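Local coordinates for protein beta-galactosidase (Marinomonas sp. ef1, PDB 6Y2K) that probably hydrolyses terminal beta-D-galactosyl residues of beta-galactosides, as a cold-active family GH42 beta-galactosidase that assembles into a hexamer, at residues A[231-245]-A[254-266]. Residues are numbered along the deposited sequence; the frame is centred on the assembly and turned at random.
Sequences REHSAGRDLVHNYMG and KVGQDLDVASWDS
Strands 238-244 and 261-266 run parallel as neighbours in the eight-stranded TIM barrel, their axes 4.1 Å apart at closest and inclined by 39°, joined through helix 252-256 as a beta-alpha-beta unit. Just before strand 261-266, D260 links helix 205-233 to strand 238-244. R231, in the last turn of that helix, reaches it end-on, NH1 to OD2 (2.9 Å) and NH2 to OD1, with guanidinium and carboxylate planes 57° apart; OD2 also takes the N-H of L239 on its anti side at 2.9 Å, almost straight. A short acid suits this place, since its two oxygens serve a charge and a backbone amide together. L239 O in turn accepts from both D260 N and V261 N. On the side facing the helices, small A262 lets the Y243 ring edge come in beside the strand (CE2 to CB 3.8 Å), while Y243 OH lies against L259 CD1 (3.5 Å) and shares a water with V261 O. On the other face, inside the barrel, N242 ND2 bonds N141 OD1 and, weakly, D265 OD2. S263 OG stands between its own backbone N and carbonyl carbon (chi1 72°), turned toward the neighbouring strand; it donates to H241 O at 2.7 Å from above the carbonyl plane, while S263 N meets the same oxygen nearly along the C=O axis.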
# COMPACT_ATOMS: atom_id res chain seq x y z
N ARG A 231 -59.24 -2.32 -22.45
CA ARG A 231 -60.29 -1.42 -21.94
C ARG A 231 -61.68 -1.80 -22.45
O ARG A 231 -62.65 -1.76 -21.69
CB ARG A 231 -60.05 0.05 -22.35
CG ARG A 231 -58.87 0.75 -21.69
CD ARG A 231 -58.93 0.71 -20.18
NE ARG A 231 -57.85 1.49 -19.59
CZ ARG A 231 -57.44 1.39 -18.33
NH1 ARG A 231 -58.02 0.53 -17.48
NH2 ARG A 231 -56.44 2.15 -17.92
N GLU A 232 -61.76 -2.13 -23.73
CA GLU A 232 -63.02 -2.51 -24.38
C GLU A 232 -63.55 -3.84 -23.83
O GLU A 232 -64.70 -3.93 -23.41
CB GLU A 232 -62.83 -2.59 -25.90
CG GLU A 232 -64.00 -3.10 -26.74
CD GLU A 232 -65.26 -2.25 -26.63
OE1 GLU A 232 -66.34 -2.76 -27.03
OE2 GLU A 232 -65.20 -1.08 -26.17
N HIS A 233 -62.69 -4.86 -23.80
CA HIS A 233 -63.11 -6.23 -23.52
C HIS A 233 -62.86 -6.73 -22.11
O HIS A 233 -63.29 -7.83 -21.78
CB HIS A 233 -62.47 -7.18 -24.53
CG HIS A 233 -62.89 -6.91 -25.94
ND1 HIS A 233 -64.16 -7.17 -26.40
CD2 HIS A 233 -62.21 -6.37 -26.98
CE1 HIS A 233 -64.25 -6.81 -27.67
NE2 HIS A 233 -63.08 -6.33 -28.05
N SER A 234 -62.18 -5.94 -21.27
CA SER A 234 -61.91 -6.34 -19.89
C SER A 234 -62.04 -5.16 -18.92
O SER A 234 -61.14 -4.89 -18.11
CB SER A 234 -60.54 -7.01 -19.78
OG SER A 234 -60.42 -7.75 -18.57
N ALA A 235 -63.19 -4.48 -19.00
CA ALA A 235 -63.54 -3.39 -18.09
C ALA A 235 -63.42 -3.81 -16.64
O ALA A 235 -63.78 -4.94 -16.27
CB ALA A 235 -64.96 -2.89 -18.37
N GLY A 236 -62.88 -2.91 -15.81
CA GLY A 236 -62.71 -3.17 -14.39
C GLY A 236 -61.40 -3.83 -13.98
O GLY A 236 -61.08 -3.85 -12.80
N ARG A 237 -60.65 -4.39 -14.95
CA ARG A 237 -59.38 -5.06 -14.65
C ARG A 237 -58.23 -4.03 -14.61
O ARG A 237 -58.19 -3.13 -15.45
CB ARG A 237 -59.07 -6.14 -15.69
CG ARG A 237 -59.75 -7.48 -15.42
CD ARG A 237 -61.27 -7.42 -15.46
NE ARG A 237 -61.85 -8.73 -15.19
CZ ARG A 237 -63.15 -9.01 -15.20
NH1 ARG A 237 -63.57 -10.25 -14.94
NH2 ARG A 237 -64.05 -8.07 -15.48
N ASP A 238 -57.32 -4.17 -13.64
CA ASP A 238 -56.14 -3.31 -13.56
C ASP A 238 -55.17 -3.65 -14.68
O ASP A 238 -54.75 -4.79 -14.81
CB ASP A 238 -55.41 -3.49 -12.22
CG ASP A 238 -56.18 -2.92 -11.05
OD1 ASP A 238 -56.83 -1.87 -11.18
OD2 ASP A 238 -56.08 -3.50 -9.96
N LEU A 239 -54.83 -2.65 -15.49
CA LEU A 239 -53.83 -2.83 -16.55
C LEU A 239 -52.49 -2.35 -16.02
O LEU A 239 -52.38 -1.24 -15.49
CB LEU A 239 -54.25 -2.08 -17.81
CG LEU A 239 -55.69 -2.36 -18.30
CD1 LEU A 239 -55.97 -1.63 -19.59
CD2 LEU A 239 -55.91 -3.86 -18.48
N VAL A 240 -51.47 -3.19 -16.18
CA VAL A 240 -50.17 -2.98 -15.57
C VAL A 240 -49.08 -3.40 -16.56
O VAL A 240 -49.33 -4.22 -17.45
CB VAL A 240 -50.06 -3.78 -14.24
CG1 VAL A 240 -50.18 -5.28 -14.45
CG2 VAL A 240 -48.77 -3.47 -13.48
N HIS A 241 -47.91 -2.79 -16.43
CA HIS A 241 -46.71 -3.29 -17.07
C HIS A 241 -45.59 -3.46 -16.04
O HIS A 241 -45.60 -2.80 -14.99
CB HIS A 241 -46.25 -2.38 -18.22
CG HIS A 241 -45.12 -2.98 -18.99
ND1 HIS A 241 -45.30 -4.04 -19.86
CD2 HIS A 241 -43.78 -2.76 -18.95
CE1 HIS A 241 -44.13 -4.42 -20.34
NE2 HIS A 241 -43.19 -3.67 -19.80
N ASN A 242 -44.67 -4.39 -16.32
CA ASN A 242 -43.56 -4.69 -15.41
C ASN A 242 -42.26 -4.03 -15.88
O ASN A 242 -41.63 -4.48 -16.83
CB ASN A 242 -43.42 -6.21 -15.14
CG ASN A 242 -43.19 -7.04 -16.40
OD1 ASN A 242 -43.64 -6.69 -17.50
ND2 ASN A 242 -42.49 -8.15 -16.25
N TYR A 243 -41.89 -2.95 -15.20
CA TYR A 243 -40.68 -2.17 -15.48
C TYR A 243 -39.48 -2.75 -14.74
O TYR A 243 -39.62 -3.69 -13.95
CB TYR A 243 -40.89 -0.71 -15.07
CG TYR A 243 -42.15 -0.08 -15.64
CD1 TYR A 243 -42.36 -0.03 -17.01
CD2 TYR A 243 -43.11 0.49 -14.80
CE1 TYR A 243 -43.50 0.55 -17.55
CE2 TYR A 243 -44.26 1.08 -15.33
CZ TYR A 243 -44.46 1.11 -16.70
OH TYR A 243 -45.60 1.69 -17.23
N MET A 244 -38.30 -2.19 -15.00
CA MET A 244 -37.05 -2.78 -14.53
C MET A 244 -36.21 -1.80 -13.72
O MET A 244 -36.42 -0.59 -13.78
CB MET A 244 -36.23 -3.28 -15.72
CG MET A 244 -36.91 -4.39 -16.50
SD MET A 244 -36.07 -4.79 -18.03
CE MET A 244 -36.48 -3.37 -19.05
N GLY A 245 -35.27 -2.35 -12.96
CA GLY A 245 -34.25 -1.56 -12.29
C GLY A 245 -33.22 -1.09 -13.30
O GLY A 245 -32.83 -1.85 -14.19
N LYS A 254 -44.71 8.30 -19.48
CA LYS A 254 -45.61 8.42 -20.63
C LYS A 254 -46.34 7.10 -20.89
O LYS A 254 -47.56 7.10 -21.09
CB LYS A 254 -44.87 8.91 -21.88
CG LYS A 254 -45.78 9.39 -23.00
CD LYS A 254 -45.00 10.00 -24.14
CE LYS A 254 -45.94 10.52 -25.23
NZ LYS A 254 -45.21 11.10 -26.39
N VAL A 255 -45.62 5.99 -20.86
CA VAL A 255 -46.25 4.65 -20.94
C VAL A 255 -47.25 4.49 -19.78
O VAL A 255 -48.35 3.99 -19.99
CB VAL A 255 -45.20 3.52 -20.93
CG1 VAL A 255 -45.85 2.14 -20.76
CG2 VAL A 255 -44.38 3.55 -22.21
N GLY A 256 -46.86 4.95 -18.59
CA GLY A 256 -47.70 4.89 -17.40
C GLY A 256 -49.03 5.62 -17.47
O GLY A 256 -49.97 5.22 -16.78
N GLN A 257 -49.13 6.68 -18.29
CA GLN A 257 -50.38 7.43 -18.50
C GLN A 257 -51.50 6.52 -19.02
O GLN A 257 -52.68 6.78 -18.77
CB GLN A 257 -50.19 8.56 -19.53
CG GLN A 257 -49.31 9.73 -19.11
CD GLN A 257 -49.08 10.71 -20.25
OE1 GLN A 257 -48.29 11.63 -20.14
NE2 GLN A 257 -49.78 10.50 -21.37
N ASP A 258 -51.14 5.47 -19.76
CA ASP A 258 -52.12 4.55 -20.35
C ASP A 258 -52.44 3.33 -19.49
O ASP A 258 -53.21 2.47 -19.91
CB ASP A 258 -51.63 4.12 -21.75
CG ASP A 258 -51.54 5.29 -22.72
OD1 ASP A 258 -52.43 6.16 -22.69
OD2 ASP A 258 -50.58 5.34 -23.52
N LEU A 259 -51.88 3.25 -18.28
CA LEU A 259 -52.03 2.09 -17.42
C LEU A 259 -52.56 2.50 -16.05
O LEU A 259 -52.56 3.69 -15.70
CB LEU A 259 -50.70 1.36 -17.29
CG LEU A 259 -50.16 0.72 -18.58
CD1 LEU A 259 -48.67 0.40 -18.42
CD2 LEU A 259 -50.93 -0.54 -18.97
N ASP A 260 -53.02 1.52 -15.28
CA ASP A 260 -53.57 1.75 -13.95
C ASP A 260 -52.54 1.61 -12.84
O ASP A 260 -52.68 2.24 -11.79
CB ASP A 260 -54.72 0.78 -13.69
CG ASP A 260 -55.82 0.92 -14.70
OD1 ASP A 260 -56.27 2.07 -14.94
OD2 ASP A 260 -56.23 -0.11 -15.28
N VAL A 261 -51.53 0.77 -13.05
CA VAL A 261 -50.55 0.42 -12.03
C VAL A 261 -49.16 0.37 -12.67
O VAL A 261 -49.03 -0.08 -13.80
CB VAL A 261 -50.83 -0.98 -11.42
CG1 VAL A 261 -49.80 -1.32 -10.35
CG2 VAL A 261 -52.26 -1.06 -10.86
N ALA A 262 -48.16 0.85 -11.93
CA ALA A 262 -46.76 0.64 -12.30
C ALA A 262 -46.25 -0.51 -11.46
O ALA A 262 -46.32 -0.45 -10.23
CB ALA A 262 -45.95 1.89 -12.04
N SER A 263 -45.75 -1.55 -12.10
CA SER A 263 -45.08 -2.64 -11.39
C SER A 263 -43.64 -2.70 -11.84
O SER A 263 -43.30 -2.19 -12.91
CB SER A 263 -45.77 -3.98 -11.61
OG SER A 263 -45.56 -4.48 -12.92
N TRP A 264 -42.80 -3.31 -11.02
CA TRP A 264 -41.40 -3.48 -11.41
C TRP A 264 -40.76 -4.72 -10.84
O TRP A 264 -41.32 -5.40 -9.97
CB TRP A 264 -40.59 -2.20 -11.14
CG TRP A 264 -40.10 -2.04 -9.75
CD1 TRP A 264 -40.84 -1.73 -8.65
CD2 TRP A 264 -38.75 -2.16 -9.31
NE1 TRP A 264 -40.03 -1.65 -7.54
CE2 TRP A 264 -38.74 -1.91 -7.92
CE3 TRP A 264 -37.53 -2.43 -9.96
CZ2 TRP A 264 -37.57 -1.95 -7.16
CZ3 TRP A 264 -36.36 -2.48 -9.20
CH2 TRP A 264 -36.39 -2.23 -7.82
N ASP A 265 -39.58 -5.02 -11.37
CA ASP A 265 -38.91 -6.29 -11.18
C ASP A 265 -37.59 -6.04 -10.45
O ASP A 265 -36.65 -5.50 -11.04
CB ASP A 265 -38.71 -6.96 -12.54
CG ASP A 265 -40.03 -7.24 -13.27
OD1 ASP A 265 -41.08 -7.23 -12.62
OD2 ASP A 265 -40.02 -7.48 -14.50
N SER A 266 -37.54 -6.45 -9.18
CA SER A 266 -36.46 -6.12 -8.26
C SER A 266 -35.58 -7.32 -7.98
O SER A 266 -36.02 -8.31 -7.37
CB SER A 266 -37.01 -5.59 -6.94
OG SER A 266 -35.94 -5.25 -6.06
O HOH W 1 -47.57 1.97 -15.30
O HOH W 2 -34.96 -5.27 -13.11